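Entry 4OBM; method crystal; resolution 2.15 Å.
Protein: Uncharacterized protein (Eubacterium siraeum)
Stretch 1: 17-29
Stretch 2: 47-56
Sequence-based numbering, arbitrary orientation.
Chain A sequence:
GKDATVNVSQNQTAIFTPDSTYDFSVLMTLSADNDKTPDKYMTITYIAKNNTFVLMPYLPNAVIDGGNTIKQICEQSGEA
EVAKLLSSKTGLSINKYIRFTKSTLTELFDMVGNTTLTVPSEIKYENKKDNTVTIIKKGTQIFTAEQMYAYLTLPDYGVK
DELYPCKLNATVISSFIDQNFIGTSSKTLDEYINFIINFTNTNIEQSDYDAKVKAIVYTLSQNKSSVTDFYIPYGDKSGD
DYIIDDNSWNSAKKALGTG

Stretch 1, residues 17-29: TPDSTYDFSVLMT
Stretch 2 (47-56) IAKNNTFVLM

A carboxylate can pin a turn by accepting hydrogen bonds from its exposed backbone amides, directly or through water; here a small apolar side chain packs beside that anchor. The contact between residues 17-29 and 47-56 of this Eubacterium siraeum protein is a compact example, burying 328 Å² in all, both sides summed.

The first stretch enters as an extended loop, with Pro18 at phi/psi -57/134, and winds through a 3-10 segment at 20-22. Tyr22 N donates to Asp19 O (3.2 Å) and Asp23 N to Ser20 O (3.2 Å). Thr21, chi1 p at 64°, turns its OG1 back to donate to Asp19 OD1 at 2.5 Å; Asp19 itself is p, its CA-to-CB bond directed away from the partner stretch. From Phe24 to Thr29 the chain is a strand. In the second stretch, Ile47 and Thr52 pair across a tight bend, Ile47 N to Thr52 O at 2.9 Å and Thr52 N to Ile47 O at 3.3 Å. Ala48 and Lys49 have helical torsions near -60/-40, Asn50 lies at -94/-2, and Asn51 takes the left-handed 49/45 before the strand 52-56.

In register, Asp23 CA lies 5.2 Å from Ile47 CA, and Asp19 CA 6.1 Å from Lys49 CA. Asp23 leaves its backbone sideways, but chi1 m (-66°) and chi2 near 2° bring the carboxylate to the bend, where Ala48 N donates to Asp23 OD1 at 3.0 Å with an angle of 152°. The next amide is reached through water 1, which donates to Asp23 OD1 at 2.7 Å and accepts from Lys49 N at 2.8 Å. One oxygen thus serves two successive amides, one directly and one by relay.

Ala48, buried and pointing toward the first stretch, gives up the most surface, 73 Å². Its methyl fits among Pro18 CB (3.9 Å from Ala48 CB), Tyr22 CB (4.1 Å from Ala48 CB) and Asp19 O (3.4 Å from Ala48 CB), a pocket suited to a short side chain. Tyr22, m at -74°, contributes its CB while its ring leads away.

Farther along, longer side chains bridge wider gaps. Phe24 (chi1 p, 69°; chi2 -92°) starts away yet brings CZ within 4.3 Å of Phe53 CE1, meeting the edge of the Phe53 ring, which is m with chi2 -89°. Selenomethionine Met28, m, t, m, points toward the partner and sets CE 4.4 Å from CD2 of Leu55 (m, t), a flexible chain reaching a branched one.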

ATOM      1  N   THR A  17       1.916  21.175 -13.348  1.00 53.72           N
ATOM      2  CA  THR A  17       1.305  20.971 -12.040  1.00 52.16           C
ATOM      3  C   THR A  17       0.216  19.899 -12.252  1.00 52.68           C
ATOM      4  O   THR A  17      -0.788  20.177 -12.917  1.00 53.89           O
ATOM      5  CB  THR A  17       0.822  22.286 -11.391  1.00 60.02           C
ATOM      6  OG1 THR A  17       1.911  23.210 -11.334  1.00 61.52           O
ATOM      7  CG2 THR A  17       0.289  22.072  -9.975  1.00 56.01           C
ATOM      8  N   PRO A  18       0.458  18.657 -11.762  1.00 44.06           N
ATOM      9  CA  PRO A  18      -0.515  17.556 -11.959  1.00 43.05           C
ATOM     10  C   PRO A  18      -1.920  17.822 -11.426  1.00 45.76           C
ATOM     11  O   PRO A  18      -2.082  18.260 -10.288  1.00 44.77           O
ATOM     12  CB  PRO A  18       0.089  16.377 -11.181  1.00 43.15           C
ATOM     13  CG  PRO A  18       1.477  16.727 -10.946  1.00 47.47           C
ATOM     14  CD  PRO A  18       1.640  18.209 -11.016  1.00 44.02           C
ATOM     15  N   ASP A  19      -2.933  17.500 -12.241  1.00 42.97           N
ATOM     16  CA  ASP A  19      -4.344  17.625 -11.873  1.00 43.64           C
ATOM     17  C   ASP A  19      -4.907  16.239 -11.449  1.00 45.14           C
ATOM     18  O   ASP A  19      -4.144  15.267 -11.367  1.00 43.46           O
ATOM     19  CB  ASP A  19      -5.178  18.276 -13.009  1.00 46.96           C
ATOM     20  CG  ASP A  19      -4.866  17.852 -14.440  1.00 57.75           C
ATOM     21  OD1 ASP A  19      -4.608  16.654 -14.664  1.00 57.14           O
ATOM     22  OD2 ASP A  19      -4.937  18.713 -15.341  1.00 65.67           O
ATOM     23  N   SER A  20      -6.229  16.161 -11.161  1.00 40.60           N
ATOM     24  CA  SER A  20      -6.922  14.948 -10.705  1.00 39.14           C
ATOM     25  C   SER A  20      -6.890  13.782 -11.721  1.00 40.92           C
ATOM     26  O   SER A  20      -7.180  12.657 -11.326  1.00 39.35           O
ATOM     27  CB  SER A  20      -8.374  15.261 -10.348  1.00 44.21           C
ATOM     28  OG  SER A  20      -9.179  15.502 -11.492  1.00 52.01           O
ATOM     29  N   THR A  21      -6.554  14.046 -13.011  1.00 37.49           N
ATOM     30  CA  THR A  21      -6.488  13.014 -14.060  1.00 36.50           C
ATOM     31  C   THR A  21      -5.302  12.068 -13.801  1.00 37.75           C
ATOM     32  O   THR A  21      -5.289  10.936 -14.296  1.00 37.25           O
ATOM     33  CB  THR A  21      -6.412  13.651 -15.465  1.00 49.36           C
ATOM     34  OG1 THR A  21      -5.198  14.392 -15.606  1.00 50.81           O
ATOM     35  CG2 THR A  21      -7.608  14.545 -15.778  1.00 49.66           C
ATOM     36  N   TYR A  22      -4.337  12.528 -12.989  1.00 33.63           N
ATOM     37  CA  TYR A  22      -3.138  11.787 -12.606  1.00 32.73           C
ATOM     38  C   TYR A  22      -3.355  10.910 -11.360  1.00 34.04           C
ATOM     39  O   TYR A  22      -2.456  10.150 -10.996  1.00 31.63           O
ATOM     40  CB  TYR A  22      -1.974  12.755 -12.369  1.00 33.85           C
ATOM     41  CG  TYR A  22      -1.406  13.317 -13.652  1.00 36.19           C
ATOM     42  CD1 TYR A  22      -0.492  12.589 -14.410  1.00 37.47           C
ATOM     43  CD2 TYR A  22      -1.774  14.583 -14.105  1.00 37.73           C
ATOM     44  CE1 TYR A  22       0.044  13.107 -15.586  1.00 39.72           C
ATOM     45  CE2 TYR A  22      -1.254  15.105 -15.287  1.00 39.32           C
ATOM     46  CZ  TYR A  22      -0.346  14.363 -16.026  1.00 46.59           C
ATOM     47  OH  TYR A  22       0.182  14.888 -17.183  1.00 46.87           O
ATOM     48  N   ASP A  23      -4.527  11.017 -10.711  1.00 31.12           N
ATOM     49  CA  ASP A  23      -4.847  10.213  -9.518  1.00 30.69           C
ATOM     50  C   ASP A  23      -4.943   8.717  -9.872  1.00 33.87           C
ATOM     51  O   ASP A  23      -5.465   8.363 -10.932  1.00 33.56           O
ATOM     52  CB  ASP A  23      -6.177  10.661  -8.873  1.00 32.20           C
ATOM     53  CG  ASP A  23      -6.241  12.044  -8.251  1.00 36.68           C
ATOM     54  OD1 ASP A  23      -5.234  12.781  -8.324  1.00 35.08           O
ATOM     55  OD2 ASP A  23      -7.307  12.392  -7.691  1.00 39.78           O
ATOM     56  N   PHE A  24      -4.445   7.852  -8.996  1.00 29.85           N
ATOM     57  CA  PHE A  24      -4.545   6.419  -9.243  1.00 30.29           C
ATOM     58  C   PHE A  24      -4.530   5.626  -7.945  1.00 34.77           C
ATOM     59  O   PHE A  24      -4.037   6.105  -6.913  1.00 35.28           O
ATOM     60  CB  PHE A  24      -3.432   5.929 -10.187  1.00 31.89           C
ATOM     61  CG  PHE A  24      -2.025   5.943  -9.629  1.00 33.40           C
ATOM     62  CD1 PHE A  24      -1.201   7.051  -9.802  1.00 36.95           C
ATOM     63  CD2 PHE A  24      -1.504   4.827  -8.980  1.00 33.51           C
ATOM     64  CE1 PHE A  24       0.111   7.048  -9.312  1.00 36.57           C
ATOM     65  CE2 PHE A  24      -0.202   4.835  -8.481  1.00 35.16           C
ATOM     66  CZ  PHE A  24       0.599   5.940  -8.658  1.00 33.53           C
ATOM     67  N   SER A  25      -5.050   4.401  -8.014  1.00 29.75           N
ATOM     68  CA  SER A  25      -5.015   3.440  -6.923  1.00 27.84           C
ATOM     69  C   SER A  25      -4.467   2.117  -7.423  1.00 30.07           C
ATOM     70  O   SER A  25      -4.659   1.764  -8.589  1.00 27.61           O
ATOM     71  CB  SER A  25      -6.386   3.253  -6.294  1.00 31.13           C
ATOM     72  OG  SER A  25      -6.684   4.314  -5.402  1.00 38.28           O
ATOM     73  N   VAL A  26      -3.721   1.428  -6.543  1.00 27.60           N
ATOM     74  CA  VAL A  26      -3.092   0.121  -6.766  1.00 26.42           C
ATOM     75  C   VAL A  26      -3.329  -0.727  -5.537  1.00 31.45           C
ATOM     76  O   VAL A  26      -3.028  -0.300  -4.412  1.00 33.37           O
ATOM     77  CB  VAL A  26      -1.565   0.197  -7.091  1.00 29.78           C
ATOM     78  CG1 VAL A  26      -0.949  -1.205  -7.268  1.00 28.80           C
ATOM     79  CG2 VAL A  26      -1.279   1.075  -8.314  1.00 30.05           C
ATOM     80  N   LEU A  27      -3.851  -1.934  -5.742  1.00 25.68           N
ATOM     81  CA  LEU A  27      -4.003  -2.887  -4.665  1.00 23.99           C
ATOM     82  C   LEU A  27      -2.711  -3.663  -4.558  1.00 24.82           C
ATOM     83  O   LEU A  27      -2.285  -4.269  -5.528  1.00 23.13           O
ATOM     84  CB  LEU A  27      -5.199  -3.830  -4.874  1.00 24.23           C
ATOM     85  CG  LEU A  27      -5.293  -5.007  -3.891  1.00 27.62           C
ATOM     86  CD1 LEU A  27      -5.615  -4.528  -2.489  1.00 26.37           C
ATOM     87  CD2 LEU A  27      -6.307  -6.023  -4.371  1.00 30.99           C
HETATM   88  N   MSE A  28      -2.077  -3.639  -3.379  1.00 20.04           N
HETATM   89  CA  MSE A  28      -0.839  -4.371  -3.170  1.00 17.76           C
HETATM   90  C   MSE A  28      -1.083  -5.460  -2.183  1.00 25.34           C
HETATM   91  O   MSE A  28      -1.784  -5.250  -1.187  1.00 25.68           O
HETATM   92  CB  MSE A  28       0.270  -3.437  -2.734  1.00 18.10           C
HETATM   93  CG  MSE A  28       0.686  -2.502  -3.866  1.00 22.71           C
HETATM   94 SE   MSE A  28       2.019  -1.248  -3.383  0.75 26.93          SE
HETATM   95  CE  MSE A  28       1.464  -0.666  -1.560  1.00 24.05           C
ATOM     96  N   THR A  29      -0.586  -6.667  -2.511  1.00 23.08           N
ATOM     97  CA  THR A  29      -0.796  -7.854  -1.688  1.00 22.71           C
ATOM     98  C   THR A  29       0.529  -8.600  -1.522  1.00 25.53           C
ATOM     99  O   THR A  29       1.432  -8.446  -2.339  1.00 24.69           O
ATOM    100  CB  THR A  29      -1.911  -8.767  -2.281  1.00 25.75           C
ATOM    101  OG1 THR A  29      -1.401  -9.534  -3.371  1.00 20.79           O
ATOM    102  CG2 THR A  29      -3.162  -7.999  -2.715  1.00 24.50           C
ATOM    103  N   ILE A  47      -3.024  10.958  -4.575  1.00 29.65           N
ATOM    104  CA  ILE A  47      -3.885  12.140  -4.739  1.00 29.74           C
ATOM    105  C   ILE A  47      -2.961  13.265  -5.215  1.00 33.99           C
ATOM    106  O   ILE A  47      -2.248  13.852  -4.403  1.00 31.96           O
ATOM    107  CB  ILE A  47      -4.711  12.522  -3.481  1.00 32.31           C
ATOM    108  CG1 ILE A  47      -5.258  11.287  -2.714  1.00 32.72           C
ATOM    109  CG2 ILE A  47      -5.790  13.584  -3.818  1.00 31.77           C
ATOM    110  CD1 ILE A  47      -6.588  10.683  -3.161  1.00 44.83           C
ATOM    111  N   ALA A  48      -2.935  13.512  -6.535  1.00 33.61           N
ATOM    112  CA  ALA A  48      -2.073  14.499  -7.180  1.00 35.47           C
ATOM    113  C   ALA A  48      -2.267  15.914  -6.637  1.00 42.99           C
ATOM    114  O   ALA A  48      -1.271  16.614  -6.466  1.00 42.87           O
ATOM    115  CB  ALA A  48      -2.286  14.493  -8.682  1.00 36.75           C
ATOM    116  N   LYS A  49      -3.522  16.330  -6.360  1.00 42.98           N
ATOM    117  CA  LYS A  49      -3.836  17.671  -5.827  1.00 44.70           C
ATOM    118  C   LYS A  49      -3.135  17.904  -4.469  1.00 47.89           C
ATOM    119  O   LYS A  49      -2.625  18.999  -4.229  1.00 48.46           O
ATOM    120  CB  LYS A  49      -5.359  17.849  -5.673  1.00 48.28           C
ATOM    121  CG  LYS A  49      -5.807  19.299  -5.521  1.00 73.04           C
ATOM    122  CD  LYS A  49      -7.254  19.413  -5.035  1.00 86.47           C
ATOM    123  CE  LYS A  49      -7.357  19.625  -3.540  1.00 97.54           C
ATOM    124  NZ  LYS A  49      -8.772  19.728  -3.095  1.00106.50           N
ATOM    125  N   ASN A  50      -3.086  16.857  -3.615  1.00 41.62           N
ATOM    126  CA  ASN A  50      -2.495  16.901  -2.279  1.00 40.74           C
ATOM    127  C   ASN A  50      -1.024  16.438  -2.242  1.00 41.87           C
ATOM    128  O   ASN A  50      -0.403  16.498  -1.177  1.00 40.44           O
ATOM    129  CB  ASN A  50      -3.327  16.040  -1.323  1.00 41.84           C
ATOM    130  CG  ASN A  50      -4.589  16.705  -0.848  1.00 57.88           C
ATOM    131  OD1 ASN A  50      -5.541  16.901  -1.604  1.00 49.91           O
ATOM    132  ND2 ASN A  50      -4.633  17.045   0.432  1.00 53.12           N
ATOM    133  N   ASN A  51      -0.460  16.003  -3.396  1.00 36.95           N
ATOM    134  CA  ASN A  51       0.916  15.493  -3.510  1.00 35.27           C
ATOM    135  C   ASN A  51       1.172  14.449  -2.409  1.00 35.73           C
ATOM    136  O   ASN A  51       2.184  14.501  -1.703  1.00 34.59           O
ATOM    137  CB  ASN A  51       1.965  16.633  -3.468  1.00 36.22           C
ATOM    138  CG  ASN A  51       1.963  17.542  -4.668  1.00 51.48           C
ATOM    139  OD1 ASN A  51       1.617  18.723  -4.579  1.00 43.13           O
ATOM    140  ND2 ASN A  51       2.371  17.026  -5.815  1.00 40.04           N
ATOM    141  N   THR A  52       0.208  13.538  -2.232  1.00 32.42           N
ATOM    142  CA  THR A  52       0.296  12.509  -1.203  1.00 31.65           C
ATOM    143  C   THR A  52      -0.110  11.140  -1.755  1.00 33.68           C
ATOM    144  O   THR A  52      -0.814  11.032  -2.764  1.00 33.18           O
ATOM    145  CB  THR A  52      -0.520  12.899   0.069  1.00 40.80           C
ATOM    146  OG1 THR A  52      -0.025  12.152   1.186  1.00 36.43           O
ATOM    147  CG2 THR A  52      -2.030  12.681  -0.077  1.00 39.34           C
ATOM    148  N   PHE A  53       0.369  10.106  -1.067  1.00 28.16           N
ATOM    149  CA  PHE A  53       0.073   8.704  -1.298  1.00 26.40           C
ATOM    150  C   PHE A  53      -0.643   8.211  -0.039  1.00 29.94           C
ATOM    151  O   PHE A  53      -0.086   8.338   1.045  1.00 30.47           O
ATOM    152  CB  PHE A  53       1.370   7.926  -1.594  1.00 26.46           C
ATOM    153  CG  PHE A  53       2.029   8.306  -2.898  1.00 27.16           C
ATOM    154  CD1 PHE A  53       1.690   7.654  -4.086  1.00 29.45           C
ATOM    155  CD2 PHE A  53       3.005   9.300  -2.943  1.00 28.09           C
ATOM    156  CE1 PHE A  53       2.322   7.987  -5.293  1.00 30.13           C
ATOM    157  CE2 PHE A  53       3.620   9.646  -4.158  1.00 30.69           C
ATOM    158  CZ  PHE A  53       3.282   8.980  -5.323  1.00 28.19           C
ATOM    159  N   VAL A  54      -1.903   7.754  -0.161  1.00 25.86           N
ATOM    160  CA  VAL A  54      -2.714   7.294   0.981  1.00 25.04           C
ATOM    161  C   VAL A  54      -2.696   5.768   1.014  1.00 29.45           C
ATOM    162  O   VAL A  54      -3.085   5.118   0.037  1.00 29.59           O
ATOM    163  CB  VAL A  54      -4.164   7.851   0.946  1.00 28.97           C
ATOM    164  CG1 VAL A  54      -4.959   7.424   2.184  1.00 28.48           C
ATOM    165  CG2 VAL A  54      -4.166   9.371   0.808  1.00 29.60           C
ATOM    166  N   LEU A  55      -2.258   5.198   2.128  1.00 25.28           N
ATOM    167  CA  LEU A  55      -2.242   3.742   2.267  1.00 24.71           C
ATOM    168  C   LEU A  55      -3.418   3.292   3.101  1.00 25.62           C
ATOM    169  O   LEU A  55      -3.747   3.951   4.073  1.00 27.61           O
ATOM    170  CB  LEU A  55      -0.934   3.225   2.897  1.00 24.92           C
ATOM    171  CG  LEU A  55       0.391   3.651   2.249  1.00 29.51           C
ATOM    172  CD1 LEU A  55       1.511   3.647   3.275  1.00 28.64           C
ATOM    173  CD2 LEU A  55       0.747   2.738   1.088  1.00 31.56           C
HETATM  174  N   MSE A  56      -4.057   2.181   2.719  1.00 18.71           N
HETATM  175  CA  MSE A  56      -5.173   1.584   3.460  1.00 16.17           C
HETATM  176  C   MSE A  56      -4.961   0.106   3.593  1.00 21.90           C
HETATM  177  O   MSE A  56      -5.222  -0.607   2.629  1.00 22.00           O
HETATM  178  CB  MSE A  56      -6.545   1.855   2.812  1.00 16.48           C
HETATM  179  CG  MSE A  56      -7.084   3.168   3.233  1.00 22.97           C
HETATM  180 SE   MSE A  56      -8.803   3.532   2.518  0.75 27.39          SE
HETATM  181  CE  MSE A  56      -9.850   2.332   3.428  1.00 25.01           C
TER
HETATM  182  O   HOH W   1      -5.872  15.263  -7.464  1.00 40.40           O